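Geranylgeranyl Pyrophosphate Synthetase (Geoglobus acetivorans, PDB 5JFQ) catalyses the magnesium-dependent addition of three isopentenyl diphosphate units to dimethylallyl diphosphate, giving geranylgeranyl diphosphate with smaller amounts of farnesyl diphosphate. Local coordinates at residues E118-L123 and K139-C144; I133-S138 and P187-G192. All blocks are in the same frame, centred on the assembly; numbering follows the deposited sequence.

Contact 1: residues E118-L123 and K139-C144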
loop_
_atom_site.group_PDB
_atom_site.type_symbol
_atom_site.label_atom_id
_atom_site.label_comp_id
_atom_site.label_asym_id
_atom_site.label_seq_id
_atom_site.Cartn_x
_atom_site.Cartn_y
_atom_site.Cartn_z
ATOM N N GLU B 118 0.685 -6.668 4.137
ATOM C CA GLU B 118 0.825 -7.584 5.257
ATOM C C GLU B 118 0.114 -7.048 6.487
ATOM O O GLU B 118 -0.469 -7.828 7.256
ATOM C CB GLU B 118 2.300 -7.858 5.534
ATOM C CG GLU B 118 2.881 -8.966 4.663
ATOM C CD GLU B 118 4.387 -9.176 4.860
ATOM O OE1 GLU B 118 5.129 -8.176 5.070
ATOM O OE2 GLU B 118 4.832 -10.353 4.785
ATOM N N ALA B 119 0.075 -5.721 6.641
ATOM C CA ALA B 119 -0.566 -5.127 7.810
ATOM C C ALA B 119 -2.064 -5.384 7.803
ATOM O O ALA B 119 -2.655 -5.686 8.846
ATOM C CB ALA B 119 -0.290 -3.626 7.876
ATOM N N PHE B 120 -2.701 -5.242 6.648
ATOM C CA PHE B 120 -4.121 -5.525 6.601
ATOM C C PHE B 120 -4.401 -7.018 6.742
ATOM O O PHE B 120 -5.452 -7.397 7.265
ATOM C CB PHE B 120 -4.712 -4.951 5.327
ATOM C CG PHE B 120 -4.873 -3.476 5.388
ATOM C CD1 PHE B 120 -5.946 -2.916 6.069
ATOM C CD2 PHE B 120 -3.921 -2.641 4.828
ATOM C CE1 PHE B 120 -6.093 -1.558 6.153
ATOM C CE2 PHE B 120 -4.055 -1.258 4.908
ATOM C CZ PHE B 120 -5.141 -0.710 5.565
ATOM N N GLU B 121 -3.476 -7.880 6.319
ATOM C CA GLU B 121 -3.707 -9.295 6.546
ATOM C C GLU B 121 -3.559 -9.626 8.020
ATOM O O GLU B 121 -4.293 -10.468 8.555
ATOM C CB GLU B 121 -2.755 -10.149 5.716
ATOM C CG GLU B 121 -2.995 -11.622 5.904
ATOM C CD GLU B 121 -1.990 -12.500 5.211
ATOM O OE1 GLU B 121 -1.105 -11.973 4.514
ATOM O OE2 GLU B 121 -2.093 -13.734 5.371
ATOM N N ILE B 122 -2.628 -8.962 8.704
ATOM C CA ILE B 122 -2.450 -9.248 10.120
ATOM C C ILE B 122 -3.621 -8.691 10.925
ATOM O O ILE B 122 -4.213 -9.397 11.746
ATOM C CB ILE B 122 -1.096 -8.715 10.601
ATOM C CG1 ILE B 122 0.014 -9.538 9.942
ATOM C CG2 ILE B 122 -1.026 -8.776 12.128
ATOM C CD1 ILE B 122 1.398 -8.880 10.002
ATOM N N LEU B 123 -3.992 -7.431 10.673
ATOM C CA LEU B 123 -5.151 -6.850 11.338
ATOM C C LEU B 123 -6.354 -7.780 11.265
ATOM O O LEU B 123 -7.032 -8.002 12.270
ATOM C CB LEU B 123 -5.498 -5.493 10.723
ATOM C CG LEU B 123 -6.768 -4.829 11.266
ATOM C CD1 LEU B 123 -6.670 -4.635 12.752
ATOM C CD2 LEU B 123 -6.986 -3.497 10.598
ATOM N N LYS B 139 -10.921 2.190 9.538
ATOM C CA LYS B 139 -10.280 3.302 10.225
ATOM C C LYS B 139 -8.776 3.337 9.959
ATOM O O LYS B 139 -8.213 4.407 9.700
ATOM C CB LYS B 139 -10.603 3.209 11.712
ATOM C CG LYS B 139 -12.096 3.509 12.003
ATOM C CD LYS B 139 -12.526 3.023 13.390
ATOM C CE LYS B 139 -14.028 3.199 13.634
ATOM N NZ LYS B 139 -14.477 4.591 13.941
ATOM N N LEU B 140 -8.121 2.175 9.988
ATOM C CA LEU B 140 -6.700 2.103 9.694
ATOM C C LEU B 140 -6.398 2.451 8.249
ATOM O O LEU B 140 -5.333 2.995 7.949
ATOM C CB LEU B 140 -6.177 0.710 10.012
ATOM C CG LEU B 140 -4.718 0.475 9.629
ATOM C CD1 LEU B 140 -3.779 1.424 10.373
ATOM C CD2 LEU B 140 -4.342 -0.956 9.894
ATOM N N ALA B 141 -7.309 2.142 7.336
ATOM C CA ALA B 141 -7.057 2.485 5.945
ATOM C C ALA B 141 -7.210 3.985 5.718
ATOM O O ALA B 141 -6.473 4.575 4.921
ATOM C CB ALA B 141 -7.994 1.684 5.033
ATOM N N ARG B 142 -8.172 4.617 6.393
ATOM C CA ARG B 142 -8.307 6.067 6.312
ATOM C C ARG B 142 -7.099 6.746 6.932
ATOM O O ARG B 142 -6.610 7.771 6.434
ATOM C CB ARG B 142 -9.575 6.512 7.030
ATOM C CG ARG B 142 -10.832 6.339 6.225
ATOM C CD ARG B 142 -11.411 7.710 5.808
ATOM N NE ARG B 142 -10.395 8.669 5.364
ATOM C CZ ARG B 142 -10.040 8.878 4.095
ATOM N NH1 ARG B 142 -10.598 8.195 3.105
ATOM N NH2 ARG B 142 -9.112 9.787 3.812
ATOM N N VAL B 143 -6.630 6.184 8.044
ATOM C CA VAL B 143 -5.400 6.627 8.681
ATOM C C VAL B 143 -4.254 6.594 7.681
ATOM O O VAL B 143 -3.498 7.566 7.547
ATOM C CB VAL B 143 -5.142 5.745 9.924
ATOM C CG1 VAL B 143 -3.701 5.799 10.374
ATOM C CG2 VAL B 143 -6.090 6.144 11.042
ATOM N N CYS B 144 -4.138 5.498 6.928
ATOM C CA CYS B 144 -3.076 5.381 5.939
ATOM C C CYS B 144 -3.236 6.415 4.828
ATOM O O CYS B 144 -2.248 6.966 4.335
ATOM C CB CYS B 144 -3.057 3.963 5.375
ATOM S SG CYS B 144 -2.536 2.708 6.585
#
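Phe-120 and Leu-123 meet Leu-140, Ala-141 and Cys-144 between two antiparallel helices of the mostly helical prenyltransferase fold, at the dimer interface. The axes of 118-123 and 139-144 lie 11.7 Å apart at 160°. At this spacing the side chains make the contact. Phe-120 has CG anti to the carbonyl carbon (chi1 -76°), and the tip of its ring reaches the other helix. Ring atom CZ lies 3.7 Å from Ala-141 CA, which sits at the ring edge near its plane. The methyl CB of Ala-141 is 3.8 Å from Phe-120 CZ. Leu-140 CD2 comes obliquely to Phe-120 CE1 at 4.2 Å, and Cys-144 SG lies obliquely 4.4 Å from Phe-120 CZ. One turn after Phe-120, Leu-123 slides past Leu-140 in the opposite direction, and the CD2 methyls of Leu-123 and Leu-140 touch at 3.7 Å. Phe-120 also stacks on Phe-120 of the second subunit. Arg-142 forms a salt bridge to Glu-121 of the second subunit, and Glu-121 one to Arg-142 of the second subunit. No hydrogen bond joins 118-123 to 139-144, so the two helices are held here by buried apolar packing alone.

Contact 2: residues I133-S138 and P187-G192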
loop_
_atom_site.group_PDB
_atom_site.type_symbol
_atom_site.label_atom_id
_atom_site.label_comp_id
_atom_site.label_asym_id
_atom_site.label_seq_id
_atom_site.Cartn_x
_atom_site.Cartn_y
_atom_site.Cartn_z
ATOM N N ILE B 133 -13.698 -5.813 13.367
ATOM C CA ILE B 133 -12.512 -5.887 12.524
ATOM C C ILE B 133 -12.725 -5.054 11.266
ATOM O O ILE B 133 -11.823 -4.331 10.818
ATOM C CB ILE B 133 -12.178 -7.352 12.197
ATOM C CG1 ILE B 133 -12.186 -8.213 13.465
ATOM C CG2 ILE B 133 -10.824 -7.442 11.542
ATOM C CD1 ILE B 133 -11.677 -9.619 13.226
ATOM N N VAL B 134 -13.936 -5.117 10.698
ATOM C CA VAL B 134 -14.262 -4.306 9.528
ATOM C C VAL B 134 -14.062 -2.830 9.835
ATOM O O VAL B 134 -13.328 -2.130 9.133
ATOM C CB VAL B 134 -15.693 -4.592 9.048
ATOM C CG1 VAL B 134 -16.062 -3.612 7.945
ATOM C CG2 VAL B 134 -15.786 -6.003 8.548
ATOM N N ARG B 135 -14.684 -2.347 10.911
ATOM C CA ARG B 135 -14.470 -0.963 11.320
ATOM C C ARG B 135 -12.992 -0.658 11.554
ATOM O O ARG B 135 -12.526 0.433 11.215
ATOM C CB ARG B 135 -15.287 -0.651 12.564
ATOM C CG ARG B 135 -16.757 -0.397 12.268
ATOM C CD ARG B 135 -17.578 -0.354 13.552
ATOM N NE ARG B 135 -17.097 0.645 14.509
ATOM C CZ ARG B 135 -16.851 0.390 15.794
ATOM N NH1 ARG B 135 -17.044 -0.834 16.293
ATOM N NH2 ARG B 135 -16.435 1.367 16.590
ATOM N N ALA B 136 -12.237 -1.602 12.120
ATOM C CA ALA B 136 -10.815 -1.373 12.348
ATOM C C ALA B 136 -10.060 -1.284 11.035
ATOM O O ALA B 136 -9.150 -0.460 10.888
ATOM C CB ALA B 136 -10.215 -2.476 13.218
ATOM N N VAL B 137 -10.414 -2.128 10.069
ATOM C CA VAL B 137 -9.769 -2.033 8.766
ATOM C C VAL B 137 -10.097 -0.693 8.109
ATOM O O VAL B 137 -9.214 -0.018 7.561
ATOM C CB VAL B 137 -10.180 -3.232 7.893
ATOM C CG1 VAL B 137 -9.849 -2.978 6.431
ATOM C CG2 VAL B 137 -9.507 -4.494 8.397
ATOM N N SER B 138 -11.358 -0.267 8.202
ATOM C CA SER B 138 -11.781 0.990 7.598
ATOM C C SER B 138 -11.052 2.185 8.207
ATOM O O SER B 138 -10.612 3.102 7.486
ATOM C CB SER B 138 -13.288 1.155 7.768
ATOM O OG SER B 138 -13.696 2.444 7.352
ATOM N N PRO B 187 -8.044 -0.585 20.042
ATOM C CA PRO B 187 -8.684 -1.547 20.960
ATOM C C PRO B 187 -10.107 -1.151 21.325
ATOM O O PRO B 187 -10.962 -2.030 21.514
ATOM C CB PRO B 187 -7.754 -1.553 22.187
ATOM C CG PRO B 187 -6.468 -0.987 21.717
ATOM C CD PRO B 187 -6.859 0.030 20.674
ATOM N N ALA B 188 -10.391 0.151 21.420
ATOM C CA ALA B 188 -11.767 0.591 21.607
ATOM C C ALA B 188 -12.630 0.206 20.423
ATOM O O ALA B 188 -13.825 -0.072 20.584
ATOM C CB ALA B 188 -11.821 2.100 21.817
ATOM N N VAL B 189 -12.052 0.194 19.226
ATOM C CA VAL B 189 -12.815 -0.228 18.065
ATOM C C VAL B 189 -12.984 -1.734 18.070
ATOM O O VAL B 189 -14.084 -2.248 17.837
ATOM C CB VAL B 189 -12.144 0.247 16.771
ATOM C CG1 VAL B 189 -13.011 -0.128 15.576
ATOM C CG2 VAL B 189 -11.910 1.735 16.831
ATOM N N LEU B 190 -11.895 -2.460 18.346
ATOM C CA LEU B 190 -11.917 -3.914 18.239
ATOM C C LEU B 190 -12.879 -4.541 19.248
ATOM O O LEU B 190 -13.543 -5.536 18.944
ATOM C CB LEU B 190 -10.503 -4.471 18.414
ATOM C CG LEU B 190 -9.642 -4.395 17.146
ATOM C CD1 LEU B 190 -8.193 -4.827 17.364
ATOM C CD2 LEU B 190 -10.289 -5.226 16.055
ATOM N N PHE B 191 -12.981 -3.963 20.443
ATOM C CA PHE B 191 -13.768 -4.519 21.536
ATOM C C PHE B 191 -14.974 -3.654 21.864
ATOM O O PHE B 191 -15.370 -3.542 23.022
ATOM C CB PHE B 191 -12.882 -4.709 22.759
ATOM C CG PHE B 191 -11.605 -5.370 22.429
ATOM C CD1 PHE B 191 -11.578 -6.395 21.499
ATOM C CD2 PHE B 191 -10.424 -4.951 22.988
ATOM C CE1 PHE B 191 -10.399 -7.017 21.150
ATOM C CE2 PHE B 191 -9.233 -5.567 22.648
ATOM C CZ PHE B 191 -9.224 -6.605 21.720
ATOM N N GLY B 192 -15.540 -3.008 20.853
ATOM C CA GLY B 192 -16.872 -2.460 20.981
ATOM C C GLY B 192 -17.067 -1.457 22.093
ATOM O O GLY B 192 -18.201 -1.261 22.538
#
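Ile-133 meets Leu-190 at the start of the contact. The CA-CB bond of Ile-133 points away from 187-192, and both CA and CG1 of Ile-133 lie near Leu-190 CD2. Leu-190 CD2 is 4.2 Å from Ile-133 CA and 4.4 Å from Ile-133 CG1. Ile-133 also packs against Val-134 of the second subunit. Arg-135 comes next and reaches across to Val-189. Its chain is bent at chi3 (57°), which turns NE out of the extended course. The side chains cross obliquely. Val-189 CG1 sits 3.8 Å above the guanidinium plane of Arg-135, over its centre. The same methyl of Val-189 is 3.8 Å from Arg-135 CB, so it touches both the root and the flat end of the arginine. Arg-135 NH1 is 3.6 Å from Val-189 O, and no hydrogen bond joins the two. NH1 instead makes a weak hydrogen bond to Asn-132 OD1.

The two segments belong to helices 130-159 and 165-190, neighbours in the mostly helical fold of the polyprenyl synthases. Segment 187-192 holds the last turn of helix 165-190, and Phe-191 is the first residue to leave helical geometry.

Ala-136 faces this turn, and its CB touches both Leu-190 and Val-189. Ala-136 CB is 4.0 Å from Leu-190 CD2 and 4.3 Å from Val-189 CG1. Val-189 CG1 stands anti to the backbone N (chi1 -176°), and this methyl of Val-189 also reaches the backbone N of Ala-136 at 3.8 Å. Leu-190 CD2 thus touches both Ile-133 and Ala-136, one turn apart. Leu-190 O accepts a hydrogen bond from Asn-132 ND2. Val-137 packs against Phe-120 of helix 105-123.

In the fold
Contacts 1 and 2 share helix 130-159, and their centres are 11 Å apart. Along the chain their segments alternate: 118-123, 133-138, 139-144, then 187-192. Segments 133-138 and 139-144 run on without a break. This one helix therefore packs on helix 105-123 in contact 1 and on the end of helix 165-190 in contact 2. The two contacts touch directly. Leu-123 CD2 lies 3.5 Å from Val-137 CG2, and Lys-139 CD packs on Val-189 CG2. Both contacts adjoin the second subunit, so this packing is continuous with the homodimer interface. In contact 1 the Leu-140 side chain is about 9 Å from those of His-77 and Arg-48, which by similarity probably bind isopentenyl diphosphate. Contact 2 lies away from the inferred sites.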